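Local coordinates for protein alpha-fucosidase (Bifidobacterium bifidum, PDB 2EAB) that probably releases alpha-1,2-linked L-fucose from glycans by hydrolysis, this chain being the family 95 glycoside hydrolase part of a longer bifidobacterial membrane protein, at residues A[76-81]-A[282-287]; A[290-295]-A[488-493]. All blocks are in the same frame, centred on the assembly; numbering follows the deposited sequence.

Contact 1. Residues A[76-81]-A[282-287]; sequences EETLWT and TDYKQK. With CA (calcium ion), chain C.
Thr282 meets Thr78 hydroxyl to hydroxyl, a buried pairing that illustrates how a relay of short polar bonds can join two loops. Thr282 OG1 donates to Thr78 OG1 at 2.6 Å and also accepts from the backbone N of Tyr284 at 2.9 Å, which makes an ST turn. Thr78 OG1 in turn donates to the syn lone pair of Glu76 OE2 at 2.6 Å, while Thr78 N reaches the same oxygen from above the carboxylate plane; two donors thus fix one carboxylate oxygen. A water accepts from Thr282 N and donates to Glu76 OE1 and Thr78 OG1, a second bridge between the loops. The methyl of Thr282, CG2, lies 3.9 Å from Leu79 CD1. Two residues on, Tyr284 packs its CB 3.5 Å from Thr78 CB; with CG anti to the backbone N (chi1 174°) the ring sets off beside Thr78, its CD2 3.6 Å from Thr78 CG2. The type I turn from Glu76 to Leu79 carries Glu77, whose OE2 binds the calcium ion at 2.7 Å, together with the carbonyl oxygens of Ser386 and Leu393. The arrangement is an ST turn set against a type I beta turn beside a calcium site.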
ATOM      1  N   GLU A  76       4.842   7.238  15.866  1.00  6.36           N
ATOM      2  CA  GLU A  76       3.653   8.009  15.510  1.00  6.55           C
ATOM      3  C   GLU A  76       3.816   8.471  14.058  1.00  6.38           C
ATOM      4  O   GLU A  76       4.887   8.957  13.663  1.00  6.44           O
ATOM      5  CB  GLU A  76       3.436   9.191  16.461  1.00  7.12           C
ATOM      6  CG  GLU A  76       1.987   9.696  16.523  1.00  7.70           C
ATOM      7  CD  GLU A  76       1.642  10.765  15.496  1.00  7.04           C
ATOM      8  OE1 GLU A  76       0.439  11.123  15.405  1.00  7.49           O
ATOM      9  OE2 GLU A  76       2.560  11.254  14.799  1.00  7.05           O
ATOM     10  N   GLU A  77       2.740   8.338  13.286  1.00  6.14           N
ATOM     11  CA  GLU A  77       2.770   8.467  11.822  1.00  6.03           C
ATOM     12  C   GLU A  77       3.260   9.815  11.293  1.00  5.93           C
ATOM     13  O   GLU A  77       3.707   9.892  10.150  1.00  5.93           O
ATOM     14  CB  GLU A  77       1.383   8.179  11.237  1.00  6.03           C
ATOM     15  CG  GLU A  77       0.326   9.154  11.746  1.00  6.50           C
ATOM     16  CD  GLU A  77      -0.969   9.175  10.965  1.00  6.41           C
ATOM     17  OE1 GLU A  77      -1.915   9.808  11.484  1.00  6.77           O
ATOM     18  OE2 GLU A  77      -1.049   8.598   9.856  1.00  6.28           O
ATOM     19  N   THR A  78       3.143  10.870  12.096  1.00  5.95           N
ATOM     20  CA  THR A  78       3.491  12.208  11.617  1.00  6.02           C
ATOM     21  C   THR A  78       4.874  12.696  12.036  1.00  6.03           C
ATOM     22  O   THR A  78       5.212  13.854  11.776  1.00  6.24           O
ATOM     23  CB  THR A  78       2.438  13.282  12.013  1.00  6.22           C
ATOM     24  OG1 THR A  78       2.462  13.502  13.430  1.00  6.80           O
ATOM     25  CG2 THR A  78       1.034  12.868  11.583  1.00  6.80           C
ATOM     26  N   LEU A  79       5.678  11.834  12.661  1.00  5.79           N
ATOM     27  CA  LEU A  79       7.011  12.250  13.103  1.00  6.06           C
ATOM     28  C   LEU A  79       7.965  12.222  11.917  1.00  5.75           C
ATOM     29  O   LEU A  79       8.686  11.251  11.679  1.00  5.98           O
ATOM     30  CB  LEU A  79       7.519  11.406  14.276  1.00  6.46           C
ATOM     31  CG  LEU A  79       8.681  12.065  15.035  1.00  6.73           C
ATOM     32  CD1 LEU A  79       8.200  13.257  15.864  1.00  7.05           C
ATOM     33  CD2 LEU A  79       9.386  11.065  15.918  1.00  7.43           C
ATOM     34  N   TRP A  80       7.933  13.326  11.176  1.00  5.84           N
ATOM     35  CA  TRP A  80       8.613  13.486   9.904  1.00  5.96           C
ATOM     36  C   TRP A  80       9.507  14.722   9.944  1.00  5.85           C
ATOM     37  O   TRP A  80       9.039  15.815  10.258  1.00  6.00           O
ATOM     38  CB  TRP A  80       7.555  13.692   8.812  1.00  6.93           C
ATOM     39  CG  TRP A  80       7.168  12.471   8.038  1.00  6.04           C
ATOM     40  CD1 TRP A  80       6.179  11.566   8.321  1.00  7.43           C
ATOM     41  CD2 TRP A  80       7.754  12.056   6.810  1.00  7.47           C
ATOM     42  NE1 TRP A  80       6.133  10.602   7.330  1.00  7.18           N
ATOM     43  CE2 TRP A  80       7.092  10.884   6.392  1.00  7.88           C
ATOM     44  CE3 TRP A  80       8.781  12.576   6.012  1.00  7.63           C
ATOM     45  CZ2 TRP A  80       7.437  10.212   5.214  1.00  7.83           C
ATOM     46  CZ3 TRP A  80       9.123  11.915   4.849  1.00  7.67           C
ATOM     47  CH2 TRP A  80       8.454  10.743   4.462  1.00  7.49           C
ATOM     48  N   THR A  81      10.787  14.546   9.630  1.00  5.82           N
ATOM     49  CA  THR A  81      11.657  15.689   9.370  1.00  5.89           C
ATOM     50  C   THR A  81      11.413  16.199   7.943  1.00  5.43           C
ATOM     51  O   THR A  81      10.677  15.583   7.176  1.00  5.68           O
ATOM     52  CB  THR A  81      13.145  15.338   9.549  1.00  6.03           C
ATOM     53  OG1 THR A  81      13.471  14.241   8.694  1.00  5.88           O
ATOM     54  CG2 THR A  81      13.468  14.981  10.999  1.00  7.12           C
ATOM     55  N   THR A 282       2.053  15.099  17.416  1.00  7.38           N
ATOM     56  CA  THR A 282       2.837  16.235  16.976  1.00  7.14           C
ATOM     57  C   THR A 282       1.873  17.343  16.566  1.00  7.21           C
ATOM     58  O   THR A 282       0.651  17.137  16.542  1.00  7.32           O
ATOM     59  CB  THR A 282       3.726  15.906  15.754  1.00  6.83           C
ATOM     60  OG1 THR A 282       2.913  15.838  14.576  1.00  6.91           O
ATOM     61  CG2 THR A 282       4.488  14.598  15.937  1.00  7.14           C
ATOM     62  N   ASP A 283       2.431  18.501  16.225  1.00  7.16           N
ATOM     63  CA  ASP A 283       1.655  19.583  15.625  1.00  7.31           C
ATOM     64  C   ASP A 283       1.665  19.551  14.089  1.00  6.83           C
ATOM     65  O   ASP A 283       1.386  20.562  13.450  1.00  6.80           O
ATOM     66  CB  ASP A 283       2.106  20.956  16.163  1.00  7.37           C
ATOM     67  CG  ASP A 283       3.505  21.346  15.714  1.00  7.29           C
ATOM     68  OD1 ASP A 283       4.325  20.454  15.420  1.00  7.36           O
ATOM     69  OD2 ASP A 283       3.788  22.565  15.675  1.00  8.14           O
ATOM     70  N   TYR A 284       1.985  18.396  13.500  1.00  6.63           N
ATOM     71  CA  TYR A 284       1.862  18.224  12.052  1.00  6.73           C
ATOM     72  C   TYR A 284       0.429  18.487  11.598  1.00  6.66           C
ATOM     73  O   TYR A 284      -0.518  18.146  12.303  1.00  7.01           O
ATOM     74  CB  TYR A 284       2.255  16.801  11.631  1.00  6.43           C
ATOM     75  CG  TYR A 284       2.001  16.543  10.163  1.00  6.35           C
ATOM     76  CD1 TYR A 284       2.930  16.941   9.207  1.00  6.76           C
ATOM     77  CD2 TYR A 284       0.820  15.935   9.725  1.00  6.10           C
ATOM     78  CE1 TYR A 284       2.701  16.748   7.850  1.00  6.21           C
ATOM     79  CE2 TYR A 284       0.578  15.730   8.369  1.00  6.51           C
ATOM     80  CZ  TYR A 284       1.521  16.134   7.440  1.00  6.02           C
ATOM     81  OH  TYR A 284       1.271  15.930   6.096  1.00  6.24           O
ATOM     82  N   LYS A 285       0.270  19.079  10.419  1.00  6.43           N
ATOM     83  CA  LYS A 285      -1.022  19.054   9.738  1.00  6.75           C
ATOM     84  C   LYS A 285      -0.761  18.973   8.249  1.00  6.31           C
ATOM     85  O   LYS A 285       0.161  19.611   7.748  1.00  6.55           O
ATOM     86  CB  LYS A 285      -1.856  20.292  10.076  1.00  6.77           C
ATOM     87  CG  LYS A 285      -3.316  20.213   9.640  1.00  7.55           C
ATOM     88  CD  LYS A 285      -4.101  21.425  10.130  1.00  8.73           C
ATOM     89  CE  LYS A 285      -5.529  21.465   9.589  1.00 10.87           C
ATOM     90  NZ  LYS A 285      -6.330  20.277   9.989  1.00 12.82           N
ATOM     91  N   GLN A 286      -1.575  18.199   7.538  1.00  6.37           N
ATOM     92  CA  GLN A 286      -1.461  18.139   6.087  1.00  7.12           C
ATOM     93  C   GLN A 286      -2.200  19.349   5.521  1.00  7.14           C
ATOM     94  O   GLN A 286      -3.378  19.266   5.138  1.00  7.91           O
ATOM     95  CB  GLN A 286      -1.995  16.823   5.520  1.00  7.52           C
ATOM     96  CG  GLN A 286      -1.624  16.654   4.048  1.00  7.88           C
ATOM     97  CD  GLN A 286      -1.993  15.307   3.473  1.00  8.01           C
ATOM     98  OE1 GLN A 286      -2.750  14.534   4.064  1.00 10.49           O
ATOM     99  NE2 GLN A 286      -1.456  15.015   2.305  1.00  8.17           N
ATOM    100  N   LYS A 287      -1.491  20.475   5.512  1.00  7.32           N
ATOM    101  CA  LYS A 287      -2.051  21.775   5.173  1.00  8.59           C
ATOM    102  C   LYS A 287      -0.950  22.603   4.528  1.00  7.73           C
ATOM    103  O   LYS A 287      -0.029  23.050   5.201  1.00  8.47           O
ATOM    104  CB  LYS A 287      -2.578  22.476   6.436  1.00  8.91           C
ATOM    105  CG  LYS A 287      -3.245  23.823   6.163  1.00 10.88           C
ATOM    106  CD  LYS A 287      -3.907  24.422   7.400  1.00 12.40           C
ATOM    107  CE  LYS A 287      -3.140  25.616   7.940  1.00 17.02           C
ATOM    108  NZ  LYS A 287      -4.013  26.494   8.778  1.00 18.31           N
TER
HETATM  109 CA    CA C 899      -0.767   6.136   8.850  1.00  8.30          CA
HETATM  110  O   HOH W   1       0.129  13.819  15.544  1.00  7.59           O

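Contact 2. Residues A[290-295]-A[488-493]; sequences SYRTGE and TAYGWT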
ATOM      1  N   SER A 290       2.232  25.525   5.331  1.00  6.94           N
ATOM      2  CA  SER A 290       2.909  25.526   6.640  1.00  7.27           C
ATOM      3  C   SER A 290       3.025  24.156   7.299  1.00  6.53           C
ATOM      4  O   SER A 290       3.910  23.938   8.123  1.00  6.50           O
ATOM      5  CB  SER A 290       2.220  26.487   7.608  1.00  7.93           C
ATOM      6  OG  SER A 290       0.981  25.962   8.057  1.00 10.39           O
ATOM      7  N   TYR A 291       2.105  23.260   6.958  1.00  6.22           N
ATOM      8  CA  TYR A 291       2.074  21.895   7.494  1.00  6.30           C
ATOM      9  C   TYR A 291       2.120  21.813   9.025  1.00  6.26           C
ATOM     10  O   TYR A 291       2.754  20.920   9.592  1.00  5.89           O
ATOM     11  CB  TYR A 291       3.156  21.015   6.853  1.00  6.40           C
ATOM     12  CG  TYR A 291       2.898  20.781   5.383  1.00  6.16           C
ATOM     13  CD1 TYR A 291       2.114  19.718   4.959  1.00  6.36           C
ATOM     14  CD2 TYR A 291       3.413  21.648   4.421  1.00  6.42           C
ATOM     15  CE1 TYR A 291       1.858  19.511   3.607  1.00  6.46           C
ATOM     16  CE2 TYR A 291       3.167  21.453   3.065  1.00  6.81           C
ATOM     17  CZ  TYR A 291       2.387  20.388   2.664  1.00  6.07           C
ATOM     18  OH  TYR A 291       2.151  20.216   1.317  1.00  6.70           O
ATOM     19  N   ARG A 292       1.416  22.736   9.681  1.00  6.47           N
ATOM     20  CA  ARG A 292       1.304  22.749  11.144  1.00  7.12           C
ATOM     21  C   ARG A 292      -0.116  23.060  11.592  1.00  7.38           C
ATOM     22  O   ARG A 292      -0.855  23.744  10.886  1.00  7.85           O
ATOM     23  CB  ARG A 292       2.255  23.780  11.766  1.00  7.23           C
ATOM     24  CG  ARG A 292       3.735  23.543  11.507  1.00  7.13           C
ATOM     25  CD  ARG A 292       4.237  22.270  12.183  1.00  7.16           C
ATOM     26  NE  ARG A 292       5.694  22.151  12.110  1.00  7.32           N
ATOM     27  CZ  ARG A 292       6.361  21.610  11.095  1.00  6.58           C
ATOM     28  NH1 ARG A 292       5.712  21.120  10.041  1.00  7.23           N
ATOM     29  NH2 ARG A 292       7.684  21.561  11.131  1.00  7.53           N
ATOM     30  N   THR A 293      -0.484  22.572  12.773  1.00  7.62           N
ATOM     31  CA  THR A 293      -1.798  22.878  13.346  1.00  8.23           C
ATOM     32  C   THR A 293      -1.891  24.318  13.843  1.00  8.40           C
ATOM     33  O   THR A 293      -2.993  24.870  13.931  1.00  9.03           O
ATOM     34  CB  THR A 293      -2.143  21.970  14.531  1.00  8.53           C
ATOM     35  OG1 THR A 293      -1.152  22.137  15.550  1.00  8.44           O
ATOM     36  CG2 THR A 293      -2.217  20.511  14.099  1.00  8.33           C
ATOM     37  N   GLY A 294      -0.751  24.913  14.189  1.00  8.67           N
ATOM     38  CA  GLY A 294      -0.739  26.235  14.817  1.00  9.47           C
ATOM     39  C   GLY A 294      -0.779  26.175  16.335  1.00  9.60           C
ATOM     40  O   GLY A 294      -0.762  27.213  16.999  1.00 10.19           O
ATOM     41  N   GLU A 295      -0.844  24.967  16.891  1.00  9.58           N
ATOM     42  CA  GLU A 295      -0.802  24.781  18.339  1.00  9.86           C
ATOM     43  C   GLU A 295       0.554  25.157  18.907  1.00 10.01           C
ATOM     44  O   GLU A 295       1.580  25.014  18.234  1.00 10.06           O
ATOM     45  CB  GLU A 295      -1.073  23.326  18.705  1.00  9.73           C
ATOM     46  CG  GLU A 295      -2.477  22.839  18.471  1.00 10.01           C
ATOM     47  CD  GLU A 295      -2.543  21.336  18.563  1.00 10.19           C
ATOM     48  OE1 GLU A 295      -1.973  20.668  17.671  1.00  9.89           O
ATOM     49  OE2 GLU A 295      -3.141  20.822  19.529  1.00 11.00           O
ATOM     50  N   THR A 488       6.790  12.827   0.468  1.00  5.13           N
ATOM     51  CA  THR A 488       6.954  12.966   1.912  1.00  5.39           C
ATOM     52  C   THR A 488       5.650  13.447   2.546  1.00  5.41           C
ATOM     53  O   THR A 488       4.613  13.516   1.885  1.00  5.48           O
ATOM     54  CB  THR A 488       8.069  13.976   2.263  1.00  5.53           C
ATOM     55  OG1 THR A 488       7.616  15.291   1.932  1.00  5.14           O
ATOM     56  CG2 THR A 488       9.376  13.659   1.544  1.00  5.84           C
ATOM     57  N   ALA A 489       5.716  13.810   3.821  1.00  5.36           N
ATOM     58  CA  ALA A 489       4.591  14.422   4.521  1.00  5.62           C
ATOM     59  C   ALA A 489       4.378  15.896   4.144  1.00  5.57           C
ATOM     60  O   ALA A 489       3.387  16.499   4.565  1.00  5.81           O
ATOM     61  CB  ALA A 489       4.780  14.284   6.027  1.00  6.22           C
ATOM     62  N   TYR A 490       5.293  16.476   3.364  1.00  5.39           N
ATOM     63  CA  TYR A 490       5.366  17.932   3.205  1.00  5.37           C
ATOM     64  C   TYR A 490       5.357  18.436   1.761  1.00  5.70           C
ATOM     65  O   TYR A 490       5.969  19.468   1.445  1.00  5.49           O
ATOM     66  CB  TYR A 490       6.602  18.475   3.928  1.00  5.45           C
ATOM     67  CG  TYR A 490       6.664  18.150   5.398  1.00  5.18           C
ATOM     68  CD1 TYR A 490       5.738  18.691   6.284  1.00  5.75           C
ATOM     69  CD2 TYR A 490       7.661  17.323   5.911  1.00  6.16           C
ATOM     70  CE1 TYR A 490       5.794  18.412   7.636  1.00  5.71           C
ATOM     71  CE2 TYR A 490       7.722  17.027   7.267  1.00  5.65           C
ATOM     72  CZ  TYR A 490       6.786  17.583   8.126  1.00  5.88           C
ATOM     73  OH  TYR A 490       6.823  17.314   9.477  1.00  6.11           O
ATOM     74  N   GLY A 491       4.651  17.741   0.874  1.00  5.31           N
ATOM     75  CA  GLY A 491       4.523  18.236  -0.493  1.00  5.83           C
ATOM     76  C   GLY A 491       5.838  18.314  -1.257  1.00  5.22           C
ATOM     77  O   GLY A 491       6.071  19.268  -2.008  1.00  5.61           O
ATOM     78  N   TRP A 492       6.683  17.298  -1.064  1.00  5.35           N
ATOM     79  CA  TRP A 492       7.936  17.122  -1.804  1.00  5.34           C
ATOM     80  C   TRP A 492       7.600  16.507  -3.166  1.00  4.98           C
ATOM     81  O   TRP A 492       7.835  15.316  -3.425  1.00  5.53           O
ATOM     82  CB  TRP A 492       8.855  16.213  -1.000  1.00  5.50           C
ATOM     83  CG  TRP A 492      10.268  16.071  -1.480  1.00  5.17           C
ATOM     84  CD1 TRP A 492      10.812  14.995  -2.120  1.00  5.16           C
ATOM     85  CD2 TRP A 492      11.334  17.008  -1.295  1.00  5.52           C
ATOM     86  NE1 TRP A 492      12.152  15.211  -2.365  1.00  5.53           N
ATOM     87  CE2 TRP A 492      12.496  16.437  -1.861  1.00  5.36           C
ATOM     88  CE3 TRP A 492      11.418  18.280  -0.715  1.00  5.68           C
ATOM     89  CZ2 TRP A 492      13.725  17.089  -1.853  1.00  5.70           C
ATOM     90  CZ3 TRP A 492      12.645  18.924  -0.703  1.00  5.73           C
ATOM     91  CH2 TRP A 492      13.779  18.331  -1.276  1.00  6.14           C
ATOM     92  N   THR A 493       7.039  17.344  -4.033  1.00  5.21           N
ATOM     93  CA  THR A 493       6.499  16.903  -5.312  1.00  5.51           C
ATOM     94  C   THR A 493       7.472  17.138  -6.457  1.00  5.57           C
ATOM     95  O   THR A 493       7.224  16.701  -7.581  1.00  5.66           O
ATOM     96  CB  THR A 493       5.142  17.572  -5.625  1.00  5.73           C
ATOM     97  OG1 THR A 493       5.277  18.996  -5.560  1.00  5.86           O
ATOM     98  CG2 THR A 493       4.105  17.148  -4.602  1.00  5.79           C
TER
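The ring of Tyr291 receives Tyr490 on one face, with the CA of Tyr490 over the ring centre, 3.9 Å from the centroid, as a CH-pi contact. The two rings form an offset edge-to-face pair in which the edge of Tyr490 is turned toward the face of Tyr291, their planes at 89° and their centroids 5.6 Å apart. Tyr490 has the methyl of Ala489 over one of its own faces, and at its edge CD1 lies 3.5 Å from Tyr291 CB. The pair shows how a single aromatic residue can meet both a backbone and a side chain: the far half of the Tyr291 ring runs on past the carbonyl of Tyr490 to Gly491. A CB on Gly491 would collide with Tyr291 OH, and the positive phi there also favours glycine. An alanine in place of Tyr291 would probably leave Tyr490 CA without its aromatic face and open a gap beside Ala489 O and Gly491.

Arg292 comes in next to this pair, its guanidinium edge touching Tyr490 with NH1 3.6 Å from CE1. The chain bends at chi2 (-66°), turning CD back, and NH1 donates to Tyr291 O at 3.0 Å with an N-H...O angle of 167°. That acceptor lies in the guanidinium plane, whereas NH1 stands above the carbonyl plane. On the other segment Thr488 OG1 accepts from Tyr490 N at 3.0 Å, an ST turn that fixes the backbone just ahead of Tyr490.

Residues 290-295 lead into helix 297-314, to which Glu295 is joined by a salt bridge with Arg303. Residues 488-493 run from strand 486-487 toward helix 499-502 in the catalytic domain, with Thr488 and Trp492 lying on helix 130-133 and Thr488 O hydrogen-bonded to the OH of Tyr447 in helix 442-450.

From the N terminus, contact 1 comes first, bringing the end of strand 69-76, in the seven-stranded sheet, to the end of strand 273-282, in the nine-stranded one, and closing a loop of 200 residues rich in strand. Contact 2 opens only after contact 1 has closed, so they stand in series, neither nesting nor crossing; its loop of 192 residues is nearly half helix, with hardly any strand. Their centres lie about 7 Å apart, and the contacts touch through probable hydrogen bonds, Tyr284 OH to Ala489 O (2.7 Å) and Trp80 O to Tyr490 OH (2.8 Å). Contact 1 joins two sheets of the N-terminal beta domain, while contact 2 and these bonds reach the catalytic domain.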